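Local atomic coordinates of glycoside Hydrolase (Bacteroides uniformis, PDB entry 5T99), a protein that probably hydrolyses galactose-ended agarose oligosaccharides as a family 2 glycoside hydrolase, and here binds the galactose-like iminosugar D-galacto-isofagomine. Residues E370-W375 with K432-I437; L386-W391 with F428-Y433; W412-E417 with D436-L441. All coordinates share one frame; numbering follows the deposited sequence.

Contact 1. Residues E370-W375 with K432-I437; sequences EAFDEW and KYLADI
Leu-434 lays its CD1 methyl over one face of the Trp-375 indole, 3.6 Å from the centroid of the five-membered ring and 24° off its normal, a CH-pi contact. The methyl sits off the ring centre, on the CE2/NE1 side, and its shortest approach is 3.3 Å, from Leu-434 CD1 to Trp-375 CE2. The other branch is less closely engaged: Leu-434 CD2 reaches Phe-372 CE2 at 4.2 Å, meeting that ring obliquely. One leucine thus splits its two methyls between two aromatic side chains. In the TIM barrel, residues 370-375 run out of strand 366-370 into the loop leading to helix 388-403, and this loop packs on helix 427-441 in a buried contact. Trp-375 holds CG anti to its carbonyl carbon (chi1 -63°), with the indole turned to the helix and NE1 donating to Ile-414 O on strand 409-416. Replacing this tryptophan with an alanine would probably leave Leu-434 CD1 without the face it rests on and Ile-414 O without its indole donor. On the same loop, Asp-373 pairs with Arg-161 and Lys-379, while Glu-370 OE1 bonds His-349; Arg-161 and His-349 both line the ligand pocket.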
loop_
_atom_site.group_PDB
_atom_site.type_symbol
_atom_site.label_atom_id
_atom_site.label_comp_id
_atom_site.label_asym_id
_atom_site.label_seq_id
_atom_site.Cartn_x
_atom_site.Cartn_y
_atom_site.Cartn_z
ATOM N N GLU A 370 5.779 -4.485 -7.879
ATOM C CA GLU A 370 5.471 -5.771 -8.535
ATOM C C GLU A 370 4.430 -5.629 -9.646
ATOM O O GLU A 370 3.399 -5.008 -9.459
ATOM C CB GLU A 370 5.008 -6.801 -7.504
ATOM C CG GLU A 370 4.875 -8.222 -8.050
ATOM C CD GLU A 370 4.894 -9.278 -6.964
ATOM O OE1 GLU A 370 3.847 -9.494 -6.307
ATOM O OE2 GLU A 370 5.969 -9.894 -6.766
ATOM N N ALA A 371 4.701 -6.229 -10.798
ATOM C CA ALA A 371 3.898 -5.992 -11.993
ATOM C C ALA A 371 2.690 -6.923 -12.134
ATOM O O ALA A 371 1.598 -6.444 -12.444
ATOM C CB ALA A 371 4.776 -6.102 -13.239
ATOM N N PHE A 372 2.895 -8.230 -11.926
ATOM C CA PHE A 372 1.930 -9.258 -12.342
ATOM C C PHE A 372 1.839 -10.417 -11.366
ATOM O O PHE A 372 2.808 -10.742 -10.672
ATOM C CB PHE A 372 2.309 -9.862 -13.705
ATOM C CG PHE A 372 2.543 -8.849 -14.792
ATOM C CD1 PHE A 372 1.535 -7.987 -15.181
ATOM C CD2 PHE A 372 3.773 -8.776 -15.437
ATOM C CE1 PHE A 372 1.750 -7.051 -16.184
ATOM C CE2 PHE A 372 3.996 -7.847 -16.442
ATOM C CZ PHE A 372 2.982 -6.979 -16.821
ATOM N N ASP A 373 0.674 -11.057 -11.352
ATOM C CA ASP A 373 0.424 -12.272 -10.558
ATOM C C ASP A 373 0.417 -13.551 -11.409
ATOM O O ASP A 373 0.533 -14.655 -10.868
ATOM C CB ASP A 373 -0.897 -12.132 -9.794
ATOM C CG ASP A 373 -1.193 -13.322 -8.910
ATOM O OD1 ASP A 373 -0.339 -13.666 -8.058
ATOM O OD2 ASP A 373 -2.282 -13.919 -9.073
ATOM N N GLU A 374 0.274 -13.416 -12.724
ATOM C CA GLU A 374 0.434 -14.559 -13.647
ATOM C C GLU A 374 0.936 -14.068 -15.004
ATOM O O GLU A 374 0.768 -12.898 -15.331
ATOM C CB GLU A 374 -0.889 -15.326 -13.802
ATOM C CG GLU A 374 -2.021 -14.511 -14.410
ATOM C CD GLU A 374 -3.332 -15.279 -14.509
ATOM O OE1 GLU A 374 -3.775 -15.844 -13.502
ATOM O OE2 GLU A 374 -3.937 -15.298 -15.592
ATOM N N TRP A 375 1.550 -14.959 -15.782
ATOM C CA TRP A 375 2.121 -14.572 -17.068
ATOM C C TRP A 375 1.315 -15.169 -18.210
ATOM O O TRP A 375 0.236 -14.667 -18.477
ATOM C CB TRP A 375 3.607 -14.923 -17.149
ATOM C CG TRP A 375 4.475 -14.213 -16.171
ATOM C CD1 TRP A 375 4.187 -13.073 -15.473
ATOM C CD2 TRP A 375 5.807 -14.586 -15.804
ATOM N NE1 TRP A 375 5.252 -12.723 -14.680
ATOM C CE2 TRP A 375 6.262 -13.632 -14.864
ATOM C CE3 TRP A 375 6.663 -15.637 -16.178
ATOM C CZ2 TRP A 375 7.526 -13.699 -14.287
ATOM C CZ3 TRP A 375 7.920 -15.698 -15.611
ATOM C CH2 TRP A 375 8.342 -14.733 -14.671
ATOM N N LYS A 432 13.166 -14.211 -18.518
ATOM C CA LYS A 432 14.198 -13.416 -19.204
ATOM C C LYS A 432 13.584 -12.216 -19.961
ATOM O O LYS A 432 14.055 -11.086 -19.847
ATOM C CB LYS A 432 15.002 -14.291 -20.166
ATOM C CG LYS A 432 16.238 -13.614 -20.743
ATOM C CD LYS A 432 16.915 -14.497 -21.771
ATOM C CE LYS A 432 18.154 -13.839 -22.346
ATOM N NZ LYS A 432 17.824 -12.599 -23.116
ATOM N N TYR A 433 12.521 -12.491 -20.708
ATOM C CA TYR A 433 11.800 -11.484 -21.477
ATOM C C TYR A 433 11.429 -10.266 -20.626
ATOM O O TYR A 433 11.687 -9.122 -21.025
ATOM C CB TYR A 433 10.564 -12.145 -22.126
ATOM C CG TYR A 433 9.497 -11.217 -22.638
ATOM C CD1 TYR A 433 9.719 -10.397 -23.740
ATOM C CD2 TYR A 433 8.251 -11.171 -22.033
ATOM C CE1 TYR A 433 8.721 -9.548 -24.221
ATOM C CE2 TYR A 433 7.252 -10.328 -22.503
ATOM C CZ TYR A 433 7.492 -9.518 -23.590
ATOM O OH TYR A 433 6.480 -8.699 -24.047
ATOM N N LEU A 434 10.844 -10.522 -19.458
ATOM C CA LEU A 434 10.448 -9.455 -18.535
ATOM C C LEU A 434 11.649 -8.807 -17.861
ATOM O O LEU A 434 11.673 -7.601 -17.689
ATOM C CB LEU A 434 9.482 -9.981 -17.466
ATOM C CG LEU A 434 8.150 -10.490 -18.014
ATOM C CD1 LEU A 434 7.391 -11.257 -16.939
ATOM C CD2 LEU A 434 7.308 -9.349 -18.587
ATOM N N ALA A 435 12.631 -9.610 -17.472
ATOM C CA ALA A 435 13.844 -9.073 -16.880
ATOM C C ALA A 435 14.626 -8.189 -17.852
ATOM O O ALA A 435 15.220 -7.205 -17.420
ATOM C CB ALA A 435 14.724 -10.190 -16.356
ATOM N N ASP A 436 14.645 -8.538 -19.145
ATOM C CA ASP A 436 15.361 -7.723 -20.142
ATOM C C ASP A 436 14.748 -6.336 -20.294
ATOM O O ASP A 436 15.476 -5.361 -20.389
ATOM C CB ASP A 436 15.437 -8.410 -21.508
ATOM C CG ASP A 436 16.346 -9.629 -21.513
ATOM O OD1 ASP A 436 17.153 -9.807 -20.567
ATOM O OD2 ASP A 436 16.235 -10.430 -22.478
ATOM N N ILE A 437 13.414 -6.265 -20.286
ATOM C CA ILE A 437 12.678 -4.989 -20.287
ATOM C C ILE A 437 13.011 -4.134 -19.061
ATOM O O ILE A 437 13.189 -2.927 -19.201
ATOM C CB ILE A 437 11.161 -5.219 -20.385
ATOM C CG1 ILE A 437 10.800 -5.755 -21.771
ATOM C CG2 ILE A 437 10.374 -3.941 -20.117
ATOM C CD1 ILE A 437 9.527 -6.580 -21.756
#

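Contact 2. Residues L386-W391 with F428-Y433; sequences LYFDEW and FTVAKY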
loop_
_atom_site.group_PDB
_atom_site.type_symbol
_atom_site.label_atom_id
_atom_site.label_comp_id
_atom_site.label_asym_id
_atom_site.label_seq_id
_atom_site.Cartn_x
_atom_site.Cartn_y
_atom_site.Cartn_z
ATOM N N LEU A 386 -4.874 -13.684 -20.283
ATOM C CA LEU A 386 -5.654 -13.235 -21.442
ATOM C C LEU A 386 -5.001 -12.098 -22.219
ATOM O O LEU A 386 -5.203 -11.971 -23.422
ATOM C CB LEU A 386 -7.046 -12.774 -21.009
ATOM C CG LEU A 386 -7.985 -13.848 -20.453
ATOM C CD1 LEU A 386 -9.243 -13.198 -19.881
ATOM C CD2 LEU A 386 -8.326 -14.887 -21.520
ATOM N N TYR A 387 -4.243 -11.260 -21.517
ATOM C CA TYR A 387 -3.662 -10.052 -22.084
ATOM C C TYR A 387 -2.154 -10.095 -22.259
ATOM O O TYR A 387 -1.610 -9.210 -22.927
ATOM C CB TYR A 387 -4.043 -8.869 -21.201
ATOM C CG TYR A 387 -5.518 -8.868 -20.909
ATOM C CD1 TYR A 387 -6.444 -8.621 -21.923
ATOM C CD2 TYR A 387 -5.995 -9.172 -19.635
ATOM C CE1 TYR A 387 -7.805 -8.649 -21.665
ATOM C CE2 TYR A 387 -7.353 -9.192 -19.367
ATOM C CZ TYR A 387 -8.244 -8.934 -20.384
ATOM O OH TYR A 387 -9.577 -8.957 -20.105
ATOM N N PHE A 388 -1.499 -11.129 -21.713
ATOM C CA PHE A 388 -0.048 -11.162 -21.592
ATOM C C PHE A 388 0.698 -10.965 -22.905
ATOM O O PHE A 388 1.602 -10.139 -22.955
ATOM C CB PHE A 388 0.442 -12.447 -20.916
ATOM C CG PHE A 388 1.911 -12.422 -20.557
ATOM C CD1 PHE A 388 2.333 -11.924 -19.315
ATOM C CD2 PHE A 388 2.878 -12.885 -21.453
ATOM C CE1 PHE A 388 3.687 -11.895 -18.973
ATOM C CE2 PHE A 388 4.230 -12.861 -21.118
ATOM C CZ PHE A 388 4.637 -12.360 -19.875
ATOM N N ASP A 389 0.330 -11.704 -23.947
ATOM C CA ASP A 389 1.020 -11.588 -25.236
ATOM C C ASP A 389 0.903 -10.184 -25.854
ATOM O O ASP A 389 1.896 -9.625 -26.317
ATOM C CB ASP A 389 0.526 -12.659 -26.214
ATOM C CG ASP A 389 1.207 -14.003 -26.005
ATOM O OD1 ASP A 389 1.061 -14.881 -26.888
ATOM O OD2 ASP A 389 1.883 -14.185 -24.963
ATOM N N GLU A 390 -0.304 -9.621 -25.843
ATOM C CA GLU A 390 -0.553 -8.291 -26.406
ATOM C C GLU A 390 -0.079 -7.139 -25.501
ATOM O O GLU A 390 0.408 -6.134 -26.008
ATOM C CB GLU A 390 -2.046 -8.133 -26.728
ATOM C CG GLU A 390 -2.423 -6.875 -27.528
ATOM C CD GLU A 390 -3.936 -6.694 -27.730
ATOM O OE1 GLU A 390 -4.717 -7.667 -27.540
ATOM O OE2 GLU A 390 -4.348 -5.562 -28.084
ATOM N N TRP A 391 -0.212 -7.288 -24.179
ATOM C CA TRP A 391 -0.074 -6.172 -23.230
ATOM C C TRP A 391 1.130 -6.181 -22.273
ATOM O O TRP A 391 1.448 -5.128 -21.698
ATOM C CB TRP A 391 -1.354 -6.057 -22.406
ATOM C CG TRP A 391 -2.481 -5.508 -23.182
ATOM C CD1 TRP A 391 -3.419 -6.210 -23.890
ATOM C CD2 TRP A 391 -2.797 -4.126 -23.353
ATOM N NE1 TRP A 391 -4.307 -5.347 -24.479
ATOM C CE2 TRP A 391 -3.954 -4.060 -24.168
ATOM C CE3 TRP A 391 -2.224 -2.932 -22.888
ATOM C CZ2 TRP A 391 -4.552 -2.837 -24.537
ATOM C CZ3 TRP A 391 -2.814 -1.711 -23.254
ATOM C CH2 TRP A 391 -3.965 -1.677 -24.077
ATOM N N PHE A 428 11.778 -20.328 -18.100
ATOM C CA PHE A 428 12.835 -19.313 -17.967
ATOM C C PHE A 428 12.799 -18.207 -19.042
ATOM O O PHE A 428 13.212 -17.077 -18.776
ATOM C CB PHE A 428 14.248 -19.957 -17.885
ATOM C CG PHE A 428 14.865 -20.272 -19.227
ATOM C CD1 PHE A 428 15.812 -19.417 -19.789
ATOM C CD2 PHE A 428 14.479 -21.395 -19.953
ATOM C CE1 PHE A 428 16.378 -19.687 -21.027
ATOM C CE2 PHE A 428 15.036 -21.664 -21.198
ATOM C CZ PHE A 428 15.991 -20.814 -21.730
ATOM N N THR A 429 12.305 -18.520 -20.238
ATOM C CA THR A 429 12.290 -17.546 -21.348
ATOM C C THR A 429 11.342 -16.374 -21.109
ATOM O O THR A 429 11.632 -15.243 -21.515
ATOM C CB THR A 429 11.958 -18.208 -22.704
ATOM O OG1 THR A 429 10.599 -18.662 -22.712
ATOM C CG2 THR A 429 12.914 -19.390 -22.976
ATOM N N VAL A 430 10.228 -16.639 -20.435
ATOM C CA VAL A 430 9.262 -15.596 -20.111
ATOM C C VAL A 430 9.869 -14.712 -19.016
ATOM O O VAL A 430 9.774 -13.487 -19.088
ATOM C CB VAL A 430 7.879 -16.175 -19.708
ATOM C CG1 VAL A 430 6.867 -15.058 -19.491
ATOM C CG2 VAL A 430 7.349 -17.130 -20.772
ATOM N N ALA A 431 10.532 -15.322 -18.031
ATOM C CA ALA A 431 11.254 -14.557 -17.020
ATOM C C ALA A 431 12.347 -13.653 -17.625
ATOM O O ALA A 431 12.457 -12.473 -17.266
ATOM C CB ALA A 431 11.865 -15.486 -15.990
ATOM N N LYS A 432 13.166 -14.211 -18.518
ATOM C CA LYS A 432 14.198 -13.416 -19.204
ATOM C C LYS A 432 13.584 -12.216 -19.961
ATOM O O LYS A 432 14.055 -11.086 -19.847
ATOM C CB LYS A 432 15.002 -14.291 -20.166
ATOM C CG LYS A 432 16.238 -13.614 -20.743
ATOM C CD LYS A 432 16.915 -14.497 -21.771
ATOM C CE LYS A 432 18.154 -13.839 -22.346
ATOM N NZ LYS A 432 17.824 -12.599 -23.116
ATOM N N TYR A 433 12.521 -12.491 -20.708
ATOM C CA TYR A 433 11.800 -11.484 -21.477
ATOM C C TYR A 433 11.429 -10.266 -20.626
ATOM O O TYR A 433 11.687 -9.122 -21.025
ATOM C CB TYR A 433 10.564 -12.145 -22.126
ATOM C CG TYR A 433 9.497 -11.217 -22.638
ATOM C CD1 TYR A 433 9.719 -10.397 -23.740
ATOM C CD2 TYR A 433 8.251 -11.171 -22.033
ATOM C CE1 TYR A 433 8.721 -9.548 -24.221
ATOM C CE2 TYR A 433 7.252 -10.328 -22.503
ATOM C CZ TYR A 433 7.492 -9.518 -23.590
ATOM O OH TYR A 433 6.480 -8.699 -24.047
#
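Apolar packing between two helices on the outside of the barrel brings Phe-388, in the first turn of helix 388-403, against Val-430 and Tyr-433 of helix 427-441. The backbones stay well apart, with 10.4 Å between the CA atoms of Phe-388 and Val-430, and side chains bridge the space. Phe-388 has the largest share of the buried surface. Its CG stands anti to the backbone N (chi1 -170°), which swings the ring across to the other helix although its CB does not point there directly. The far end of the ring then meets one branch of the valine: Val-430 CG1 lies 3.5 Å from Phe-388 CZ and 3.8 Å from Phe-388 CE2, approaching the ring at a slant. Val-430 and Tyr-433, three residues apart, come from one side of their helix and both point at the partner segment. These two helices follow successive strands of the TIM barrel, 366-370 and 409-416, so the contact is one of neighbouring outer helices in the beta/alpha repeat. Tyr-433 runs past Phe-388 in the opposite direction, and the rings graze at 4.2 Å between Tyr-433 CE2 and Phe-388 CE2. The phenol end carries on to helix 388-403, where Tyr-433 OH is hydrogen-bonded to Ser-392 OG; the same Ser-392 OG bonds Phe-388 O, one turn back. Trp-375 closes in as well, its ring meeting that of Phe-388 with the planes at about 35° and its side chain touching Val-430.

Contact 3. Residues W412-E417 with D436-L441; sequences WSIGNE and DICREL. With GIF (D-galacto-isofagomine), chain C; EDO (1,2-ethanediol), chain P; EDO (1,2-ethanediol), chain L.
Cys-438 SG touches two side chains of strand 409-416, lying 3.7 Å from Trp-412 CB and, likewise, 3.7 Å from Ile-414 CG2. The sulfur also approaches the indole obliquely, 5.0 Å from the centroid of the Trp-412 five-membered ring and 51° off its normal, a sulfur-aromatic contact. Alternation along the strand turns Trp-412 and Ile-414 to the helix, with Ser-413 facing away from it. A bond from Trp-412 NE1 to Asp-442 OD2, just past the helix end, helps fix the turn of the indole. Strand 409-416, helix 427-441 and strand 447-451 form a beta-alpha-beta unit of the TIM barrel, and backbone bonds from Trp-412 and Ile-414 to Thr-448 join its two strands. Where the first strand ends, Asn-416 and Glu-417 enter the ligand pocket. Asn-416 is held by Asp-373 OD1 at ND2 and Arg-346 NH2 at OD1. Glu-417 OE2 receives a weak hydrogen bond from the ring nitrogen N of D-galacto-isofagomine at 3.0 Å; Asn-472 ND2 bonds the same oxygen, as does O2 of a 1,2-ethanediol, probably from the crystallisation liquor, at 3.3 Å. The ring nitrogen replaces the anomeric carbon of a galactoside, and Glu-417, following Asn-416 at the end of the fourth barrel strand, is placed like the general acid/base of family 2 enzymes.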
loop_
_atom_site.group_PDB
_atom_site.type_symbol
_atom_site.label_atom_id
_atom_site.label_comp_id
_atom_site.label_asym_id
_atom_site.label_seq_id
_atom_site.Cartn_x
_atom_site.Cartn_y
_atom_site.Cartn_z
ATOM N N TRP A 412 12.285 -4.071 -9.234
ATOM C CA TRP A 412 11.151 -4.365 -10.102
ATOM C C TRP A 412 10.855 -5.860 -10.000
ATOM O O TRP A 412 11.645 -6.680 -10.466
ATOM C CB TRP A 412 11.465 -3.998 -11.555
ATOM C CG TRP A 412 11.929 -2.596 -11.746
ATOM C CD1 TRP A 412 13.186 -2.194 -12.073
ATOM C CD2 TRP A 412 11.151 -1.406 -11.609
ATOM N NE1 TRP A 412 13.236 -0.833 -12.163
ATOM C CE2 TRP A 412 12.001 -0.320 -11.881
ATOM C CE3 TRP A 412 9.809 -1.152 -11.290
ATOM C CZ2 TRP A 412 11.560 1.009 -11.844
ATOM C CZ3 TRP A 412 9.365 0.165 -11.254
ATOM C CH2 TRP A 412 10.239 1.231 -11.528
ATOM N N SER A 413 9.739 -6.225 -9.366
ATOM C CA SER A 413 9.348 -7.638 -9.262
ATOM C C SER A 413 8.476 -7.981 -10.471
ATOM O O SER A 413 7.395 -7.412 -10.638
ATOM C CB SER A 413 8.611 -7.913 -7.952
ATOM O OG SER A 413 8.354 -9.297 -7.773
ATOM N N ILE A 414 8.962 -8.899 -11.309
ATOM C CA ILE A 414 8.296 -9.237 -12.580
ATOM C C ILE A 414 7.106 -10.188 -12.451
ATOM O O ILE A 414 6.319 -10.339 -13.396
ATOM C CB ILE A 414 9.277 -9.817 -13.641
ATOM C CG1 ILE A 414 10.077 -11.002 -13.092
ATOM C CG2 ILE A 414 10.201 -8.720 -14.154
ATOM C CD1 ILE A 414 10.776 -11.820 -14.154
ATOM N N GLY A 415 6.974 -10.838 -11.310
ATOM C CA GLY A 415 5.861 -11.733 -11.097
ATOM C C GLY A 415 5.868 -12.363 -9.721
ATOM O O GLY A 415 6.875 -12.335 -8.998
ATOM N N ASN A 416 4.730 -12.948 -9.378
ATOM C CA ASN A 416 4.562 -13.655 -8.119
ATOM C C ASN A 416 4.009 -15.047 -8.342
ATOM O O ASN A 416 2.927 -15.199 -8.921
ATOM C CB ASN A 416 3.609 -12.882 -7.220
ATOM C CG ASN A 416 3.156 -13.698 -6.041
ATOM O OD1 ASN A 416 3.927 -13.936 -5.110
ATOM N ND2 ASN A 416 1.907 -14.162 -6.082
ATOM N N GLU A 417 4.743 -16.052 -7.868
ATOM C CA GLU A 417 4.294 -17.462 -7.867
ATOM C C GLU A 417 3.789 -17.960 -9.220
ATOM O O GLU A 417 2.844 -18.742 -9.288
ATOM C CB GLU A 417 3.214 -17.678 -6.790
ATOM C CG GLU A 417 3.661 -17.294 -5.393
ATOM C CD GLU A 417 2.715 -17.760 -4.305
ATOM O OE1 GLU A 417 1.489 -17.845 -4.542
ATOM O OE2 GLU A 417 3.203 -18.027 -3.197
ATOM N N ASP A 436 14.645 -8.538 -19.145
ATOM C CA ASP A 436 15.361 -7.723 -20.142
ATOM C C ASP A 436 14.748 -6.336 -20.294
ATOM O O ASP A 436 15.476 -5.361 -20.389
ATOM C CB ASP A 436 15.437 -8.410 -21.508
ATOM C CG ASP A 436 16.346 -9.629 -21.513
ATOM O OD1 ASP A 436 17.153 -9.807 -20.567
ATOM O OD2 ASP A 436 16.235 -10.430 -22.478
ATOM N N ILE A 437 13.414 -6.265 -20.286
ATOM C CA ILE A 437 12.678 -4.989 -20.287
ATOM C C ILE A 437 13.011 -4.134 -19.061
ATOM O O ILE A 437 13.189 -2.927 -19.201
ATOM C CB ILE A 437 11.161 -5.219 -20.385
ATOM C CG1 ILE A 437 10.800 -5.755 -21.771
ATOM C CG2 ILE A 437 10.374 -3.941 -20.117
ATOM C CD1 ILE A 437 9.527 -6.580 -21.756
ATOM N N CYS A 438 13.104 -4.750 -17.882
ATOM C CA CYS A 438 13.569 -4.034 -16.681
ATOM C C CYS A 438 14.959 -3.418 -16.890
ATOM O O CYS A 438 15.175 -2.239 -16.584
ATOM C CB CYS A 438 13.586 -4.936 -15.445
ATOM S SG CYS A 438 11.961 -5.504 -14.909
ATOM N N ARG A 439 15.874 -4.224 -17.428
ATOM C CA ARG A 439 17.252 -3.804 -17.664
ATOM C C ARG A 439 17.365 -2.729 -18.740
ATOM O O ARG A 439 18.192 -1.839 -18.624
ATOM C CB ARG A 439 18.150 -5.002 -18.021
ATOM C CG ARG A 439 19.635 -4.685 -17.850
ATOM C CD ARG A 439 20.576 -5.849 -18.150
ATOM N NE ARG A 439 20.145 -7.124 -17.559
ATOM C CZ ARG A 439 19.470 -8.085 -18.194
ATOM N NH1 ARG A 439 19.108 -7.974 -19.474
ATOM N NH2 ARG A 439 19.132 -9.178 -17.536
ATOM N N GLU A 440 16.537 -2.828 -19.780
ATOM C CA GLU A 440 16.531 -1.852 -20.875
ATOM C C GLU A 440 16.016 -0.513 -20.365
ATOM O O GLU A 440 16.631 0.507 -20.651
ATOM C CB GLU A 440 15.759 -2.396 -22.110
ATOM C CG GLU A 440 14.898 -1.435 -22.960
ATOM C CD GLU A 440 13.862 -2.191 -23.846
ATOM O OE1 GLU A 440 14.241 -3.222 -24.470
ATOM O OE2 GLU A 440 12.662 -1.780 -23.908
ATOM N N LEU A 441 14.934 -0.518 -19.583
ATOM C CA LEU A 441 14.252 0.728 -19.190
ATOM C C LEU A 441 14.799 1.407 -17.942
ATOM O O LEU A 441 14.824 2.622 -17.877
ATOM C CB LEU A 441 12.753 0.492 -19.009
ATOM C CG LEU A 441 12.009 0.145 -20.299
ATOM C CD1 LEU A 441 10.597 -0.299 -19.968
ATOM C CD2 LEU A 441 11.995 1.299 -21.302
HETATM C C GIF C . 0.348 -15.525 -2.715
HETATM N N GIF C . 0.949 -16.503 -1.821
HETATM O O GIF C . -1.129 -17.741 1.857
HETATM C C1 GIF C . -0.578 -14.610 -1.939
HETATM O O1 GIF C . -2.422 -16.150 -1.896
HETATM C C2 GIF C . -1.542 -15.401 -1.059
HETATM O O2 GIF C . -1.320 -13.809 -2.856
HETATM C C3 GIF C . -0.801 -16.345 -0.117
HETATM C C4 GIF C . 0.123 -17.269 -0.904
HETATM C C5 GIF C . -1.784 -17.165 0.718
HETATM C C1 EDO P . 3.307 -21.265 -1.324
HETATM O O1 EDO P . 4.284 -22.325 -1.433
HETATM C C2 EDO P . 1.990 -21.659 -1.978
HETATM O O2 EDO P . 1.250 -20.468 -2.266
HETATM C C1 EDO L . 19.581 3.133 -19.913
HETATM O O1 EDO L . 18.814 2.197 -20.675
HETATM C C2 EDO L . 18.680 4.216 -19.332
HETATM O O2 EDO L . 17.744 4.664 -20.312
#

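Overall arrangement
All three contacts use helix 427-441 and lie along it, contact 2 toward its start and contact 3 at its end. Contact 1 is the middle one, its centre 5 Å from that of contact 3 and 7 Å from that of contact 2, while contacts 2 and 3 are 11 Å apart. Trp-375 joins all three: its CE3 packs 3.4 Å from Val-430 CG1 of contact 2, and its NE1 lies 2.9 Å from Ile-414 O of contact 3. A second tie runs between neighbouring strands, Glu-370 OE2 to Ser-413 OG at 2.7 Å. Glu-417 of 412-417 reaches D-galacto-isofagomine directly; the Phe-372 side chain stays about 12 Å away, but Asp-373 and Glu-370 give 370-375 a second-shell role.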